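Local coordinates for DHHA1 domain protein (Clostridium perfringens, PDB 3KEW) that probably hydrolyses mischarged tRNA, as freestanding relatives of the zinc-dependent alanyl-tRNA synthetase editing domain do, at residues E9-K14 with H199-R204; G94-L99 with R204-I209; E15-I20 with N81-L86. One frame throughout, in Å; residues are numbered along the deposited sequence.

Overall arrangement
Contact 3 (15-20 with 81-86) closes the six-stranded antiparallel barrel, its centre about 22 Å from that of the chain. Contact 1 (9-14 with 199-204) joins the loop leading into that barrel to the loop before strand 209-217, its centre about 19 Å from that of contact 3. Contact 2 (94-99 with 204-209) sets helix 88-112 against the end of the same loop, its centre about 11 Å from the centre of contact 1, with which it shares Arg204. Along the chain contact 3 falls between contact 1's segments and closes before contact 2 opens, while contacts 1 and 2 alternate. Contact 1 and helix 88-112, following strand 82-86, thus tie the barrel to the zinc-binding part.

Contact 1. Residues E9-K14 with H199-R204; sequences EDQYIK and HPRNTR
Arg201, Tyr12 and Gln11 carry most of the buried surface between these two loops. The backbone N of Arg201 donates an almost straight hydrogen bond to Tyr12 OH, 2.8 Å long and 167° at the hydrogen, arriving at the edge of the ring near its plane. Tyr12 OH also hydrogen-bonds the carboxylate of Asp205, so two groups grip this hydroxyl, while Pro200 CB packs 3.6 Å from the same OH. Arg201 crosses the ring obliquely, CB in plane at its edge and CG 3.7 Å from Tyr12 CE1. In Gln11, CG stands between backbone N and carbonyl carbon (chi1 56°), 3.2 Å from His199 O, and the bend at chi2 turns CD toward Arg201; the amide works at both ends. NE2 gives a hydrogen bond of 3.1 Å to His199 O, which lies in the amide plane; OE1 takes one of 3.2 Å from Arg201 NE, the donor standing above the carbonyl plane. Farther out, Arg201 NH2 makes a long salt bridge of 3.4 Å with Asp10 OD2, the two side chains crossing at about a right angle. The same OD2 accepts from Tyr12 N at 3.1 Å. This bond forms an Asx turn within the type I beta turn Asp10-Ile13, which presents Gln11 and Tyr12 to a loop whose His199 packs against His98 and His102 of the zinc site.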
loop_
_atom_site.group_PDB
_atom_site.type_symbol
_atom_site.label_atom_id
_atom_site.label_comp_id
_atom_site.label_asym_id
_atom_site.label_seq_id
_atom_site.Cartn_x
_atom_site.Cartn_y
_atom_site.Cartn_z
ATOM N N GLU A 9 8.570 5.127 7.798
ATOM C CA GLU A 9 9.577 6.186 7.898
ATOM C C GLU A 9 10.222 6.455 6.540
ATOM O O GLU A 9 10.334 7.608 6.110
ATOM C CB GLU A 9 10.647 5.841 8.950
ATOM C CG GLU A 9 10.125 5.716 10.397
ATOM C CD GLU A 9 9.304 6.917 10.840
ATOM O OE1 GLU A 9 9.764 8.065 10.661
ATOM O OE2 GLU A 9 8.188 6.708 11.368
ATOM N N ASP A 10 10.640 5.376 5.887
ATOM C CA ASP A 10 11.162 5.397 4.526
ATOM C C ASP A 10 10.712 4.120 3.826
ATOM O O ASP A 10 11.242 3.034 4.071
ATOM C CB ASP A 10 12.692 5.507 4.537
ATOM C CG ASP A 10 13.300 5.635 3.137
ATOM O OD1 ASP A 10 14.530 5.812 3.075
ATOM O OD2 ASP A 10 12.581 5.566 2.105
ATOM N N GLN A 11 9.744 4.268 2.931
ATOM C CA GLN A 11 9.141 3.122 2.249
ATOM C C GLN A 11 10.034 2.482 1.184
ATOM O O GLN A 11 9.691 1.440 0.649
ATOM C CB GLN A 11 7.782 3.503 1.649
ATOM C CG GLN A 11 7.793 4.684 0.702
ATOM C CD GLN A 11 7.505 5.994 1.401
ATOM O OE1 GLN A 11 8.329 6.494 2.165
ATOM N NE2 GLN A 11 6.338 6.562 1.137
ATOM N N TYR A 12 11.170 3.111 0.885
ATOM C CA TYR A 12 12.101 2.596 -0.114
ATOM C C TYR A 12 13.256 1.800 0.470
ATOM O O TYR A 12 14.073 1.279 -0.286
ATOM C CB TYR A 12 12.632 3.719 -1.005
ATOM C CG TYR A 12 11.587 4.286 -1.933
ATOM C CD1 TYR A 12 10.936 5.482 -1.630
ATOM C CD2 TYR A 12 11.243 3.628 -3.110
ATOM C CE1 TYR A 12 9.978 6.003 -2.472
ATOM C CE2 TYR A 12 10.269 4.141 -3.958
ATOM C CZ TYR A 12 9.648 5.333 -3.635
ATOM O OH TYR A 12 8.686 5.860 -4.471
ATOM N N ILE A 13 13.323 1.700 1.800
ATOM C CA ILE A 13 14.313 0.848 2.459
ATOM C C ILE A 13 13.982 -0.605 2.132
ATOM O O ILE A 13 12.891 -1.087 2.454
ATOM C CB ILE A 13 14.358 1.056 4.008
ATOM C CG1 ILE A 13 14.890 2.445 4.365
ATOM C CG2 ILE A 13 15.215 -0.025 4.694
ATOM C CD1 ILE A 13 14.758 2.782 5.840
ATOM N N LYS A 14 14.915 -1.284 1.472
ATOM C CA LYS A 14 14.730 -2.689 1.119
ATOM C C LYS A 14 15.701 -3.651 1.817
ATOM O O LYS A 14 15.485 -4.865 1.809
ATOM C CB LYS A 14 14.756 -2.875 -0.406
ATOM C CG LYS A 14 16.076 -2.568 -1.099
ATOM C CD LYS A 14 15.925 -2.790 -2.611
ATOM C CE LYS A 14 17.219 -3.256 -3.265
ATOM N NZ LYS A 14 18.093 -2.131 -3.683
ATOM N N HIS A 199 2.862 3.464 0.077
ATOM C CA HIS A 199 2.787 4.008 -1.274
ATOM C C HIS A 199 4.155 4.467 -1.810
ATOM O O HIS A 199 5.057 4.785 -1.026
ATOM C CB HIS A 199 1.798 5.184 -1.279
ATOM C CG HIS A 199 0.374 4.763 -1.091
ATOM N ND1 HIS A 199 -0.507 4.637 -2.141
ATOM C CD2 HIS A 199 -0.311 4.400 0.021
ATOM C CE1 HIS A 199 -1.679 4.233 -1.684
ATOM N NE2 HIS A 199 -1.586 4.078 -0.375
ATOM N N PRO A 200 4.323 4.498 -3.154
ATOM C CA PRO A 200 5.483 5.186 -3.727
ATOM C C PRO A 200 5.432 6.687 -3.416
ATOM O O PRO A 200 4.396 7.184 -2.993
ATOM C CB PRO A 200 5.330 4.939 -5.237
ATOM C CG PRO A 200 4.444 3.723 -5.345
ATOM C CD PRO A 200 3.485 3.884 -4.203
ATOM N N ARG A 201 6.544 7.391 -3.590
ATOM C CA ARG A 201 6.602 8.805 -3.207
ATOM C C ARG A 201 6.285 9.748 -4.351
ATOM O O ARG A 201 6.241 10.966 -4.161
ATOM C CB ARG A 201 7.961 9.163 -2.600
ATOM C CG ARG A 201 8.052 8.886 -1.107
ATOM C CD ARG A 201 9.245 9.599 -0.498
ATOM N NE ARG A 201 9.788 8.855 0.635
ATOM C CZ ARG A 201 10.672 9.337 1.500
ATOM N NH1 ARG A 201 11.124 10.581 1.380
ATOM N NH2 ARG A 201 11.099 8.570 2.495
ATOM N N ASN A 202 6.080 9.181 -5.534
ATOM C CA ASN A 202 5.625 9.948 -6.689
ATOM C C ASN A 202 4.774 9.117 -7.648
ATOM O O ASN A 202 4.806 7.879 -7.606
ATOM C CB ASN A 202 6.805 10.630 -7.404
ATOM C CG ASN A 202 7.914 9.663 -7.794
ATOM O OD1 ASN A 202 7.701 8.701 -8.536
ATOM N ND2 ASN A 202 9.120 9.934 -7.306
ATOM N N THR A 203 4.014 9.791 -8.509
ATOM C CA THR A 203 3.187 9.089 -9.511
ATOM C C THR A 203 4.009 8.469 -10.661
ATOM O O THR A 203 3.576 7.486 -11.272
ATOM C CB THR A 203 2.054 9.985 -10.072
ATOM O OG1 THR A 203 2.617 11.160 -10.674
ATOM C CG2 THR A 203 1.049 10.391 -8.953
ATOM N N ARG A 204 5.196 9.022 -10.938
ATOM C CA ARG A 204 6.102 8.477 -11.969
ATOM C C ARG A 204 6.511 7.036 -11.678
ATOM O O ARG A 204 6.665 6.234 -12.601
ATOM C CB ARG A 204 7.339 9.370 -12.146
ATOM C CG ARG A 204 8.338 8.981 -13.245
ATOM C CD ARG A 204 7.706 8.784 -14.623
ATOM N NE ARG A 204 8.663 8.233 -15.585
ATOM C CZ ARG A 204 8.953 6.937 -15.722
ATOM N NH1 ARG A 204 8.366 6.018 -14.960
ATOM N NH2 ARG A 204 9.840 6.558 -16.632
#

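Contact 2. Residues G94-L99 with R204-I209; sequences GMQQHL and RDLQVI. With ZN (zinc ion), chain C.
Gln96 NE2 hydrogen-bonds Asp205 O at 2.8 Å, with an angle of 157° at the hydrogen. The donor lies in the carbonyl plane and the acceptor close to the amide plane of Gln96. An extended chain beyond CG (chi2 177°) carries the amide from the helix to the 3-10 turn 204-206, where it reaches a backbone oxygen. Gln207 NE2 comes within 3.0 Å of Gln96 NE2, but both are donors and no bond joins them; the Gln207 amide nitrogen is instead bound to Asn229. The amide planes of Gln96 and Gln207 are turned 48° apart. One helical turn on, Leu99 meets Leu206 through methyl groups, with Leu99 CD2 3.7 Å from Leu206 CD1. The second methyl, Leu206 CD2, lies 3.8 Å from Leu99 CG, so both branches of Leu206 bear on this leucine. Leu206 CD1 also sits over the helix backbone, 3.5 Å from Gln96 O. Ile150 of helix 136-152 and Leu103 of helix 88-112 also touch Leu206, making it part of a buried apolar core. His98, between the two contact residues in sequence, points away from the turn and binds zinc through NE2 at 2.3 Å, while Gln46 holds its ND1. With His102, Cys195 and three waters it completes the metal site, whose paired helix histidines four residues apart fit the HxxxH motif of alanyl-tRNA synthetase editing domains.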
loop_
_atom_site.group_PDB
_atom_site.type_symbol
_atom_site.label_atom_id
_atom_site.label_comp_id
_atom_site.label_asym_id
_atom_site.label_seq_id
_atom_site.Cartn_x
_atom_site.Cartn_y
_atom_site.Cartn_z
ATOM N N GLY A 94 2.829 -4.298 -4.898
ATOM C CA GLY A 94 1.741 -3.857 -4.026
ATOM C C GLY A 94 1.680 -2.352 -3.840
ATOM O O GLY A 94 0.592 -1.789 -3.780
ATOM N N MET A 95 2.844 -1.706 -3.750
ATOM C CA MET A 95 2.917 -0.238 -3.683
ATOM C C MET A 95 2.264 0.406 -4.919
ATOM O O MET A 95 1.462 1.340 -4.787
ATOM C CB MET A 95 4.374 0.246 -3.528
ATOM C CG MET A 95 5.064 -0.073 -2.163
ATOM S SD MET A 95 6.843 0.237 -2.058
ATOM C CE MET A 95 6.799 2.032 -1.968
ATOM N N GLN A 96 2.605 -0.107 -6.107
ATOM C CA GLN A 96 2.071 0.397 -7.391
ATOM C C GLN A 96 0.564 0.184 -7.557
ATOM O O GLN A 96 -0.152 1.105 -7.972
ATOM C CB GLN A 96 2.822 -0.213 -8.589
ATOM C CG GLN A 96 4.257 0.267 -8.732
ATOM C CD GLN A 96 4.997 -0.406 -9.863
ATOM O OE1 GLN A 96 5.025 -1.633 -9.965
ATOM N NE2 GLN A 96 5.625 0.394 -10.708
ATOM N N GLN A 97 0.071 -1.013 -7.221
ATOM C CA GLN A 97 -1.379 -1.301 -7.333
ATOM C C GLN A 97 -2.232 -0.448 -6.417
ATOM O O GLN A 97 -3.343 -0.068 -6.786
ATOM C CB GLN A 97 -1.708 -2.774 -7.076
ATOM C CG GLN A 97 -0.895 -3.779 -7.865
ATOM C CD GLN A 97 -0.559 -3.344 -9.287
ATOM O OE1 GLN A 97 -1.449 -3.057 -10.097
ATOM N NE2 GLN A 97 0.738 -3.323 -9.604
ATOM N N HIS A 98 -1.711 -0.151 -5.225
ATOM C CA HIS A 98 -2.450 0.638 -4.244
ATOM C C HIS A 98 -2.523 2.107 -4.654
ATOM O O HIS A 98 -3.601 2.700 -4.631
ATOM C CB HIS A 98 -1.826 0.491 -2.851
ATOM C CG HIS A 98 -2.748 0.851 -1.725
ATOM N ND1 HIS A 98 -2.577 0.357 -0.451
ATOM C CD2 HIS A 98 -3.847 1.646 -1.675
ATOM C CE1 HIS A 98 -3.522 0.838 0.338
ATOM N NE2 HIS A 98 -4.306 1.621 -0.381
ATOM N N LEU A 99 -1.380 2.699 -5.000
ATOM C CA LEU A 99 -1.365 4.079 -5.485
ATOM C C LEU A 99 -2.138 4.182 -6.809
ATOM O O LEU A 99 -2.835 5.162 -7.042
ATOM C CB LEU A 99 0.077 4.622 -5.628
ATOM C CG LEU A 99 0.262 6.019 -6.266
ATOM C CD1 LEU A 99 -0.460 7.100 -5.477
ATOM C CD2 LEU A 99 1.722 6.413 -6.443
ATOM N N ARG A 204 5.196 9.022 -10.938
ATOM C CA ARG A 204 6.102 8.477 -11.969
ATOM C C ARG A 204 6.511 7.036 -11.678
ATOM O O ARG A 204 6.665 6.234 -12.601
ATOM C CB ARG A 204 7.339 9.370 -12.146
ATOM C CG ARG A 204 8.338 8.981 -13.245
ATOM C CD ARG A 204 7.706 8.784 -14.623
ATOM N NE ARG A 204 8.663 8.233 -15.585
ATOM C CZ ARG A 204 8.953 6.937 -15.722
ATOM N NH1 ARG A 204 8.366 6.018 -14.960
ATOM N NH2 ARG A 204 9.840 6.558 -16.632
ATOM N N ASP A 205 6.651 6.710 -10.389
ATOM C CA ASP A 205 6.927 5.340 -9.935
ATOM C C ASP A 205 5.906 4.284 -10.366
ATOM O O ASP A 205 6.205 3.089 -10.343
ATOM C CB ASP A 205 7.080 5.308 -8.414
ATOM C CG ASP A 205 8.512 5.533 -7.957
ATOM O OD1 ASP A 205 8.863 5.044 -6.864
ATOM O OD2 ASP A 205 9.293 6.184 -8.684
ATOM N N LEU A 206 4.707 4.719 -10.761
ATOM C CA LEU A 206 3.693 3.810 -11.305
ATOM C C LEU A 206 4.006 3.264 -12.697
ATOM O O LEU A 206 3.457 2.233 -13.076
ATOM C CB LEU A 206 2.335 4.496 -11.346
ATOM C CG LEU A 206 1.282 4.321 -10.256
ATOM C CD1 LEU A 206 1.843 3.738 -8.984
ATOM C CD2 LEU A 206 0.661 5.671 -9.997
ATOM N N GLN A 207 4.857 3.975 -13.447
ATOM C CA GLN A 207 5.269 3.654 -14.840
ATOM C C GLN A 207 4.138 3.889 -15.836
ATOM O O GLN A 207 4.211 4.790 -16.682
ATOM C CB GLN A 207 5.823 2.218 -15.007
ATOM C CG GLN A 207 6.960 1.793 -14.059
ATOM C CD GLN A 207 7.208 0.272 -14.092
ATOM O OE1 GLN A 207 7.090 -0.368 -15.138
ATOM N NE2 GLN A 207 7.543 -0.300 -12.947
ATOM N N VAL A 208 3.097 3.070 -15.713
ATOM C CA VAL A 208 1.937 3.073 -16.598
ATOM C C VAL A 208 0.749 2.417 -15.867
ATOM O O VAL A 208 0.933 1.566 -14.992
ATOM C CB VAL A 208 2.280 2.366 -17.959
ATOM C CG1 VAL A 208 2.545 0.877 -17.765
ATOM C CG2 VAL A 208 1.223 2.624 -19.029
ATOM N N ILE A 209 -0.461 2.844 -16.203
ATOM C CA ILE A 209 -1.677 2.232 -15.682
ATOM C C ILE A 209 -2.651 1.879 -16.826
ATOM O O ILE A 209 -2.931 2.697 -17.717
ATOM C CB ILE A 209 -2.330 3.118 -14.569
ATOM C CG1 ILE A 209 -3.502 2.412 -13.898
ATOM C CG2 ILE A 209 -2.759 4.467 -15.107
ATOM C CD1 ILE A 209 -3.674 2.848 -12.463
HETATM ZN ZN ZN C . -5.768 3.258 0.386
HETATM O O HOH W 1 -7.296 4.583 1.339
HETATM O O HOH W 2 -7.616 2.922 -0.978
HETATM O O HOH W 3 -6.715 1.536 1.783
#

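Contact 3. Residues E15-I20 with N81-L86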
loop_
_atom_site.group_PDB
_atom_site.type_symbol
_atom_site.label_atom_id
_atom_site.label_comp_id
_atom_site.label_asym_id
_atom_site.label_seq_id
_atom_site.Cartn_x
_atom_site.Cartn_y
_atom_site.Cartn_z
ATOM N N GLU A 15 16.775 -3.107 2.397
ATOM C CA GLU A 15 17.707 -3.865 3.250
ATOM C C GLU A 15 17.976 -3.076 4.513
ATOM O O GLU A 15 18.107 -1.842 4.465
ATOM C CB GLU A 15 19.048 -4.093 2.573
ATOM C CG GLU A 15 19.017 -4.866 1.284
ATOM C CD GLU A 15 20.319 -4.727 0.534
ATOM O OE1 GLU A 15 20.274 -4.635 -0.712
ATOM O OE2 GLU A 15 21.382 -4.694 1.197
ATOM N N PHE A 16 18.093 -3.792 5.631
ATOM C CA PHE A 16 18.301 -3.172 6.940
ATOM C C PHE A 16 18.916 -4.134 7.954
ATOM O O PHE A 16 19.017 -5.350 7.713
ATOM C CB PHE A 16 16.995 -2.569 7.482
ATOM C CG PHE A 16 15.941 -3.592 7.822
ATOM C CD1 PHE A 16 15.673 -3.905 9.149
ATOM C CD2 PHE A 16 15.205 -4.233 6.821
ATOM C CE1 PHE A 16 14.709 -4.852 9.477
ATOM C CE2 PHE A 16 14.237 -5.180 7.142
ATOM C CZ PHE A 16 13.984 -5.483 8.479
ATOM N N LYS A 17 19.338 -3.565 9.082
ATOM C CA LYS A 17 19.938 -4.311 10.174
ATOM C C LYS A 17 18.914 -4.482 11.279
ATOM O O LYS A 17 18.196 -3.544 11.641
ATOM C CB LYS A 17 21.198 -3.603 10.694
ATOM C CG LYS A 17 22.536 -4.197 10.221
ATOM C CD LYS A 17 22.662 -4.324 8.714
ATOM C CE LYS A 17 24.021 -4.875 8.283
ATOM N NZ LYS A 17 24.176 -6.334 8.556
ATOM N N GLY A 18 18.821 -5.695 11.800
ATOM C CA GLY A 18 17.834 -5.978 12.824
ATOM C C GLY A 18 18.351 -6.896 13.899
ATOM O O GLY A 18 19.305 -7.654 13.689
ATOM N N GLU A 19 17.702 -6.820 15.053
ATOM C CA GLU A 19 18.015 -7.673 16.179
ATOM C C GLU A 19 16.745 -8.368 16.621
ATOM O O GLU A 19 15.736 -7.713 16.897
ATOM C CB GLU A 19 18.607 -6.858 17.334
ATOM C CG GLU A 19 19.074 -7.702 18.518
ATOM C CD GLU A 19 19.443 -6.879 19.749
ATOM O OE1 GLU A 19 19.510 -5.629 19.662
ATOM O OE2 GLU A 19 19.659 -7.492 20.815
ATOM N N ILE A 20 16.812 -9.693 16.675
ATOM C CA ILE A 20 15.713 -10.512 17.152
ATOM C C ILE A 20 15.534 -10.335 18.662
ATOM O O ILE A 20 16.444 -10.611 19.441
ATOM C CB ILE A 20 15.911 -12.002 16.778
ATOM C CG1 ILE A 20 15.758 -12.186 15.263
ATOM C CG2 ILE A 20 14.902 -12.873 17.516
ATOM C CD1 ILE A 20 16.083 -13.572 14.742
ATOM N N ASN A 81 22.600 -7.846 14.979
ATOM C CA ASN A 81 23.198 -7.255 13.776
ATOM C C ASN A 81 22.950 -8.104 12.516
ATOM O O ASN A 81 23.864 -8.415 11.754
ATOM C CB ASN A 81 24.700 -6.989 14.013
ATOM C CG ASN A 81 25.312 -6.069 12.976
ATOM O OD1 ASN A 81 24.750 -5.026 12.634
ATOM N ND2 ASN A 81 26.479 -6.455 12.467
ATOM N N LEU A 82 21.696 -8.493 12.320
ATOM C CA LEU A 82 21.346 -9.407 11.238
ATOM C C LEU A 82 21.049 -8.657 9.955
ATOM O O LEU A 82 20.410 -7.607 9.980
ATOM C CB LEU A 82 20.136 -10.256 11.629
ATOM C CG LEU A 82 20.196 -10.996 12.965
ATOM C CD1 LEU A 82 18.827 -11.530 13.279
ATOM C CD2 LEU A 82 21.225 -12.124 12.938
ATOM N N GLN A 83 21.534 -9.198 8.841
ATOM C CA GLN A 83 21.168 -8.709 7.514
ATOM C C GLN A 83 19.742 -9.125 7.170
ATOM O O GLN A 83 19.448 -10.319 7.026
ATOM C CB GLN A 83 22.135 -9.231 6.447
ATOM C CG GLN A 83 23.064 -8.173 5.876
ATOM C CD GLN A 83 22.321 -7.078 5.124
ATOM O OE1 GLN A 83 22.116 -5.978 5.647
ATOM N NE2 GLN A 83 21.916 -7.373 3.892
ATOM N N CYS A 84 18.862 -8.134 7.047
ATOM C CA CYS A 84 17.467 -8.380 6.699
ATOM C C CYS A 84 17.116 -7.702 5.384
ATOM O O CYS A 84 17.343 -6.498 5.228
ATOM C CB CYS A 84 16.545 -7.865 7.794
ATOM S SG CYS A 84 16.942 -8.412 9.462
ATOM N N GLU A 85 16.557 -8.467 4.446
ATOM C CA GLU A 85 16.193 -7.918 3.142
ATOM C C GLU A 85 14.798 -8.307 2.660
ATOM O O GLU A 85 14.388 -9.467 2.752
ATOM C CB GLU A 85 17.255 -8.223 2.078
ATOM C CG GLU A 85 17.994 -9.535 2.242
ATOM C CD GLU A 85 19.336 -9.538 1.525
ATOM O OE1 GLU A 85 20.141 -8.611 1.758
ATOM O OE2 GLU A 85 19.589 -10.472 0.736
ATOM N N LEU A 86 14.074 -7.312 2.158
ATOM C CA LEU A 86 12.731 -7.519 1.631
ATOM C C LEU A 86 12.796 -8.182 0.263
ATOM O O LEU A 86 13.763 -8.012 -0.485
ATOM C CB LEU A 86 11.970 -6.188 1.517
ATOM C CG LEU A 86 11.759 -5.267 2.724
ATOM C CD1 LEU A 86 10.995 -4.008 2.330
ATOM C CD2 LEU A 86 11.038 -5.944 3.840
#
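Phe16 and Cys84 form a hydrogen-bonded antiparallel pair, with Phe16 N to Cys84 O at 2.8 Å and Cys84 N to Phe16 O at 2.9 Å. Gly18 and Leu82 make the next such pair: Leu82 N reaches Gly18 O at 2.9 Å, and Gly18 N donates back to Leu82 O. In the non-hydrogen-bonded pairs between and beside them, Lys17 CA and Glu15 CA make CA-H...O contacts with Leu82 O and Cys84 O, respectively. These strands, 15-26 and 82-86, are the first and last in the strand order of the six-stranded antiparallel sheet, so their pairing closes it into a barrel. On the face bearing Phe16, Cys84 CB makes a CH-pi contact over the ring, 3.7 Å from its centroid, offset toward the rim and nearest CZ and CE2. With CG between the backbone N and the carbonyl carbon (chi1 67°), the Phe16 ring can lie across Cys84, whose SG also stands over that face, 4.5 Å from the centroid. Beyond Gly18, Ile20 crosses Leu82 at about a right angle, its CG1 3.7 Å from Leu82 CD1. On the other face Lys17 CE lies 3.4 Å from Gln83 OE1, and the bend at chi4 sets NZ near Gln83 CG. Glu15 and Glu85 lie there side by side, pointing the same way, Glu15 OE2 4.1 Å from Glu85 OE1; this could raise the proton affinity of either carboxylate.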